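Local coordinates for protein cysteine hydrolase (Staphylococcus aureus, PDB 6KUA) that probably hydrolyses nicotinamide to nicotinic acid and ammonia, as a zinc-containing nicotinamidase of the isochorismatase-like cysteine hydrolase family, at residues 1-15 / 41-54. Residues are numbered along the deposited sequence; the frame is centred on the assembly and turned at random.
Sequences MTHRALLVVDYSYDF and DFNYYQDHIFFLMD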
# COMPACT_ATOMS: atom_id res chain seq x y z
N MET A 1 12.62 -21.36 14.29
CA MET A 1 12.43 -21.21 12.85
C MET A 1 13.49 -20.28 12.27
O MET A 1 14.13 -19.52 13.00
CB MET A 1 11.03 -20.70 12.56
CG MET A 1 9.94 -21.55 13.21
SD MET A 1 9.94 -23.21 12.50
CE MET A 1 8.89 -22.98 11.07
N THR A 2 13.67 -20.34 10.95
CA THR A 2 14.70 -19.58 10.24
C THR A 2 14.12 -18.43 9.42
O THR A 2 14.87 -17.52 9.04
CB THR A 2 15.50 -20.51 9.31
OG1 THR A 2 16.13 -21.52 10.10
CG2 THR A 2 16.58 -19.75 8.50
N HIS A 3 12.83 -18.46 9.15
CA HIS A 3 12.14 -17.45 8.36
C HIS A 3 11.26 -16.60 9.26
O HIS A 3 10.10 -16.34 8.94
CB HIS A 3 11.31 -18.12 7.27
CG HIS A 3 12.11 -19.08 6.43
ND1 HIS A 3 12.80 -18.69 5.31
CD2 HIS A 3 12.34 -20.41 6.57
CE1 HIS A 3 13.43 -19.73 4.79
NE2 HIS A 3 13.15 -20.79 5.54
N ARG A 4 11.79 -16.20 10.43
CA ARG A 4 11.01 -15.54 11.46
C ARG A 4 11.68 -14.23 11.87
O ARG A 4 12.89 -14.06 11.75
CB ARG A 4 10.82 -16.44 12.70
CG ARG A 4 12.12 -16.92 13.36
CD ARG A 4 11.88 -17.61 14.72
NE ARG A 4 13.10 -17.63 15.54
CZ ARG A 4 13.14 -17.87 16.85
NH1 ARG A 4 12.05 -18.12 17.54
NH2 ARG A 4 14.31 -17.84 17.49
N ALA A 5 10.86 -13.28 12.33
CA ALA A 5 11.37 -12.01 12.80
C ALA A 5 10.59 -11.61 14.03
O ALA A 5 9.42 -11.98 14.20
CB ALA A 5 11.30 -10.90 11.72
N LEU A 6 11.26 -10.90 14.92
CA LEU A 6 10.65 -10.38 16.13
C LEU A 6 10.36 -8.90 15.92
O LEU A 6 11.25 -8.14 15.52
CB LEU A 6 11.58 -10.59 17.33
CG LEU A 6 11.10 -10.03 18.67
CD1 LEU A 6 9.88 -10.79 19.16
CD2 LEU A 6 12.21 -10.12 19.69
N LEU A 7 9.13 -8.48 16.18
CA LEU A 7 8.75 -7.08 16.10
C LEU A 7 8.50 -6.57 17.51
O LEU A 7 7.58 -7.05 18.18
CB LEU A 7 7.50 -6.88 15.23
CG LEU A 7 7.51 -7.51 13.83
CD1 LEU A 7 6.26 -7.12 13.02
CD2 LEU A 7 8.78 -7.16 13.07
N VAL A 8 9.31 -5.61 17.95
CA VAL A 8 9.19 -5.01 19.28
C VAL A 8 8.56 -3.64 19.11
O VAL A 8 9.21 -2.70 18.65
CB VAL A 8 10.54 -4.92 20.00
CG1 VAL A 8 10.36 -4.33 21.40
CG2 VAL A 8 11.18 -6.30 20.05
N VAL A 9 7.29 -3.53 19.49
CA VAL A 9 6.48 -2.35 19.18
C VAL A 9 6.45 -1.41 20.38
O VAL A 9 6.00 -1.77 21.47
CB VAL A 9 5.05 -2.77 18.77
CG1 VAL A 9 4.24 -1.54 18.37
CG2 VAL A 9 5.11 -3.76 17.62
N ASP A 10 6.98 -0.19 20.15
CA ASP A 10 6.79 0.98 21.03
C ASP A 10 7.11 0.72 22.50
O ASP A 10 6.41 1.18 23.40
CB ASP A 10 5.38 1.54 20.88
CG ASP A 10 5.26 2.43 19.68
OD1 ASP A 10 6.09 3.35 19.54
OD2 ASP A 10 4.36 2.19 18.84
N TYR A 11 8.22 0.01 22.76
CA TYR A 11 8.60 -0.27 24.14
C TYR A 11 9.53 0.82 24.68
O TYR A 11 10.67 0.58 25.06
CB TYR A 11 9.26 -1.64 24.24
CG TYR A 11 9.16 -2.18 25.64
CD1 TYR A 11 7.96 -2.65 26.13
CD2 TYR A 11 10.26 -2.15 26.49
CE1 TYR A 11 7.84 -3.12 27.41
CE2 TYR A 11 10.16 -2.62 27.79
CZ TYR A 11 8.95 -3.10 28.24
OH TYR A 11 8.83 -3.58 29.52
N SER A 12 9.00 2.04 24.71
CA SER A 12 9.76 3.23 25.06
C SER A 12 9.45 3.69 26.48
O SER A 12 8.42 3.34 27.06
CB SER A 12 9.45 4.37 24.09
OG SER A 12 8.21 4.95 24.40
N TYR A 13 10.38 4.49 27.01
CA TYR A 13 10.22 5.07 28.34
C TYR A 13 8.89 5.82 28.48
O TYR A 13 8.19 5.67 29.49
CB TYR A 13 11.41 5.99 28.63
CG TYR A 13 11.45 6.65 30.00
CD1 TYR A 13 12.05 6.00 31.09
CD2 TYR A 13 10.93 7.92 30.21
CE1 TYR A 13 12.11 6.60 32.34
CE2 TYR A 13 10.98 8.53 31.46
CZ TYR A 13 11.57 7.87 32.52
OH TYR A 13 11.62 8.47 33.77
N ASP A 14 8.51 6.60 27.46
CA ASP A 14 7.29 7.40 27.55
C ASP A 14 6.04 6.54 27.67
O ASP A 14 5.05 6.97 28.27
CB ASP A 14 7.17 8.32 26.33
CG ASP A 14 7.73 9.70 26.59
OD1 ASP A 14 7.97 10.03 27.77
OD2 ASP A 14 7.93 10.45 25.61
N PHE A 15 6.06 5.32 27.12
CA PHE A 15 4.91 4.43 27.20
C PHE A 15 4.95 3.49 28.40
O PHE A 15 3.89 3.01 28.82
CB PHE A 15 4.78 3.57 25.93
CG PHE A 15 4.15 4.29 24.77
CD1 PHE A 15 2.85 4.78 24.85
CD2 PHE A 15 4.85 4.47 23.58
CE1 PHE A 15 2.27 5.44 23.78
CE2 PHE A 15 4.28 5.14 22.51
CZ PHE A 15 2.99 5.62 22.61
N ASP A 41 16.55 -14.92 22.35
CA ASP A 41 16.22 -16.11 21.56
C ASP A 41 16.50 -15.88 20.08
O ASP A 41 17.24 -16.64 19.44
CB ASP A 41 14.76 -16.49 21.78
CG ASP A 41 14.43 -17.86 21.20
OD1 ASP A 41 14.65 -18.87 21.89
OD2 ASP A 41 13.93 -17.94 20.05
N PHE A 42 15.90 -14.83 19.51
CA PHE A 42 16.12 -14.52 18.10
C PHE A 42 17.59 -14.25 17.82
O PHE A 42 18.12 -14.70 16.80
CB PHE A 42 15.26 -13.32 17.69
CG PHE A 42 13.83 -13.69 17.38
CD1 PHE A 42 12.95 -14.05 18.40
CD2 PHE A 42 13.37 -13.71 16.07
CE1 PHE A 42 11.64 -14.40 18.12
CE2 PHE A 42 12.05 -14.07 15.78
CZ PHE A 42 11.19 -14.41 16.81
N ASN A 43 18.25 -13.48 18.69
CA ASN A 43 19.65 -13.14 18.47
C ASN A 43 20.53 -14.38 18.44
O ASN A 43 21.41 -14.51 17.58
CB ASN A 43 20.12 -12.17 19.55
CG ASN A 43 21.47 -11.56 19.25
OD1 ASN A 43 21.61 -10.75 18.33
ND2 ASN A 43 22.47 -11.95 20.03
N TYR A 44 20.26 -15.33 19.34
CA TYR A 44 20.98 -16.60 19.36
C TYR A 44 21.07 -17.21 17.97
O TYR A 44 22.15 -17.64 17.53
CB TYR A 44 20.30 -17.58 20.32
CG TYR A 44 20.96 -18.93 20.36
CD1 TYR A 44 22.08 -19.16 21.15
CD2 TYR A 44 20.47 -19.99 19.61
CE1 TYR A 44 22.70 -20.40 21.19
CE2 TYR A 44 21.07 -21.24 19.65
CZ TYR A 44 22.19 -21.44 20.44
OH TYR A 44 22.79 -22.68 20.47
N TYR A 45 19.95 -17.25 17.25
CA TYR A 45 19.92 -17.84 15.91
C TYR A 45 20.26 -16.83 14.83
O TYR A 45 20.17 -17.16 13.65
CB TYR A 45 18.55 -18.44 15.62
CG TYR A 45 18.22 -19.63 16.48
CD1 TYR A 45 18.66 -20.90 16.13
CD2 TYR A 45 17.46 -19.49 17.64
CE1 TYR A 45 18.37 -21.99 16.92
CE2 TYR A 45 17.16 -20.59 18.43
CZ TYR A 45 17.62 -21.83 18.07
OH TYR A 45 17.32 -22.93 18.84
N GLN A 46 20.62 -15.61 15.22
CA GLN A 46 20.81 -14.49 14.30
C GLN A 46 19.57 -14.24 13.46
O GLN A 46 19.67 -13.81 12.31
CB GLN A 46 22.05 -14.70 13.42
CG GLN A 46 23.37 -14.70 14.20
CD GLN A 46 23.70 -13.35 14.83
OE1 GLN A 46 23.63 -13.19 16.05
NE2 GLN A 46 24.08 -12.38 14.00
N ASP A 47 18.39 -14.52 14.02
CA ASP A 47 17.14 -14.08 13.42
C ASP A 47 17.00 -12.56 13.55
O ASP A 47 17.66 -11.91 14.36
CB ASP A 47 15.96 -14.77 14.08
CG ASP A 47 15.85 -16.25 13.69
OD1 ASP A 47 16.24 -16.61 12.56
OD2 ASP A 47 15.37 -17.05 14.53
N HIS A 48 16.12 -11.99 12.73
CA HIS A 48 16.05 -10.55 12.63
C HIS A 48 15.10 -9.98 13.67
O HIS A 48 14.05 -10.55 13.95
CB HIS A 48 15.62 -10.16 11.22
CG HIS A 48 16.69 -10.42 10.21
ND1 HIS A 48 17.71 -9.52 9.97
CD2 HIS A 48 16.94 -11.50 9.43
CE1 HIS A 48 18.53 -10.03 9.06
NE2 HIS A 48 18.09 -11.23 8.72
N ILE A 49 15.50 -8.85 14.25
CA ILE A 49 14.74 -8.17 15.29
C ILE A 49 14.55 -6.72 14.86
O ILE A 49 15.53 -6.03 14.55
CB ILE A 49 15.45 -8.22 16.66
CG1 ILE A 49 15.78 -9.67 17.04
CG2 ILE A 49 14.56 -7.61 17.71
CD1 ILE A 49 17.12 -9.83 17.72
N PHE A 50 13.30 -6.27 14.85
CA PHE A 50 12.94 -4.92 14.44
C PHE A 50 12.36 -4.20 15.64
O PHE A 50 11.37 -4.66 16.23
CB PHE A 50 11.95 -4.94 13.28
CG PHE A 50 12.47 -5.61 12.03
CD1 PHE A 50 12.57 -6.99 11.96
CD2 PHE A 50 12.85 -4.85 10.93
CE1 PHE A 50 13.06 -7.62 10.81
CE2 PHE A 50 13.34 -5.46 9.76
CZ PHE A 50 13.44 -6.85 9.70
N PHE A 51 12.99 -3.09 16.04
CA PHE A 51 12.44 -2.20 17.06
C PHE A 51 11.69 -1.08 16.35
O PHE A 51 12.28 -0.31 15.59
CB PHE A 51 13.56 -1.66 17.95
CG PHE A 51 14.25 -2.72 18.78
CD1 PHE A 51 15.29 -3.46 18.25
CD2 PHE A 51 13.83 -2.99 20.07
CE1 PHE A 51 15.93 -4.45 19.01
CE2 PHE A 51 14.44 -3.96 20.83
CZ PHE A 51 15.50 -4.70 20.31
N LEU A 52 10.37 -1.03 16.56
CA LEU A 52 9.48 -0.11 15.87
C LEU A 52 9.01 0.95 16.85
O LEU A 52 8.43 0.62 17.89
CB LEU A 52 8.29 -0.86 15.27
CG LEU A 52 8.79 -1.74 14.13
CD1 LEU A 52 8.33 -3.18 14.31
CD2 LEU A 52 8.33 -1.15 12.81
N MET A 53 9.25 2.22 16.52
CA MET A 53 9.10 3.31 17.48
C MET A 53 8.38 4.52 16.89
O MET A 53 8.81 5.06 15.87
CB MET A 53 10.46 3.74 18.02
CG MET A 53 11.18 2.62 18.76
SD MET A 53 10.45 2.36 20.38
CE MET A 53 9.97 4.04 20.74
N ASP A 54 7.31 4.93 17.55
CA ASP A 54 6.62 6.18 17.25
C ASP A 54 7.61 7.32 17.10
O ASP A 54 8.45 7.56 17.97
CB ASP A 54 5.62 6.50 18.36
CG ASP A 54 4.18 6.25 17.94
OD1 ASP A 54 3.87 6.45 16.74
OD2 ASP A 54 3.37 5.85 18.82
O HOH W 1 15.31 -14.38 10.38
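Leu-6 and Val-8 each use both N and O to pair with His-48, Phe-50 and Leu-52: Leu-6 N reaches His-48 O, Phe-50 N gives to Leu-6 O, Val-8 N meets Phe-50 O at 2.8 Å, and Leu-52 N closes on Val-8 O. Asp-10 N continues the series to Leu-52 O. Strands 4-9 and 48-54 thus run side by side in parallel, their axes 19° apart.

Charged groups gather at the N-terminal end of the pair. Arg-4 bridges Asp-41, in the last turn of helix 32-44, and Asp-47, in the link to strand 48-54: its NE donates almost straight to Asp-47 OD2 (2.6 Å), and NH2 gives to Asp-41 OD2 (2.6 Å). A chi1 of 58° sets its CG between the backbone N and the carbonyl carbon, and the chain then runs extended to NE, laying the guanidinium over Phe-42. Both acceptors lie near the guanidinium plane, but each carboxylate is turned steeply against it. That plane rests flat on the Phe-42 ring as a cation-pi stack, CZ 3.9 Å from the ring centroid. On the ring's opposite face, Leu-6 CB makes a CH-pi contact over the centre, so Phe-42 is sandwiched.

Apolar packing follows on both sides of the sheet. Leu-6 CD2 lies beside Ile-49 CG2, and Val-8 CB leans on Phe-51 CD2 at 3.8 Å; on the other face Leu-7 CD2 meets Phe-50 CB, while Leu-7 CB touches Leu-52 CD1.

Just past strand 4-9, Asp-10 OD1 accepts at 2.8 Å, through its syn lone pair, from N of Asp-54, the last residue of strand 48-54; Asp-10 OD2 forms a salt bridge with Lys-104. The side chain of Asp-54 comes to about 3 Å from the bound zinc ion. The two strands are neighbours in the five-stranded parallel sheet of the isochorismatase-like alpha/beta fold, joined through helix 32-44 as a beta-alpha-beta crossover, their C-terminal ends leading toward the zinc site.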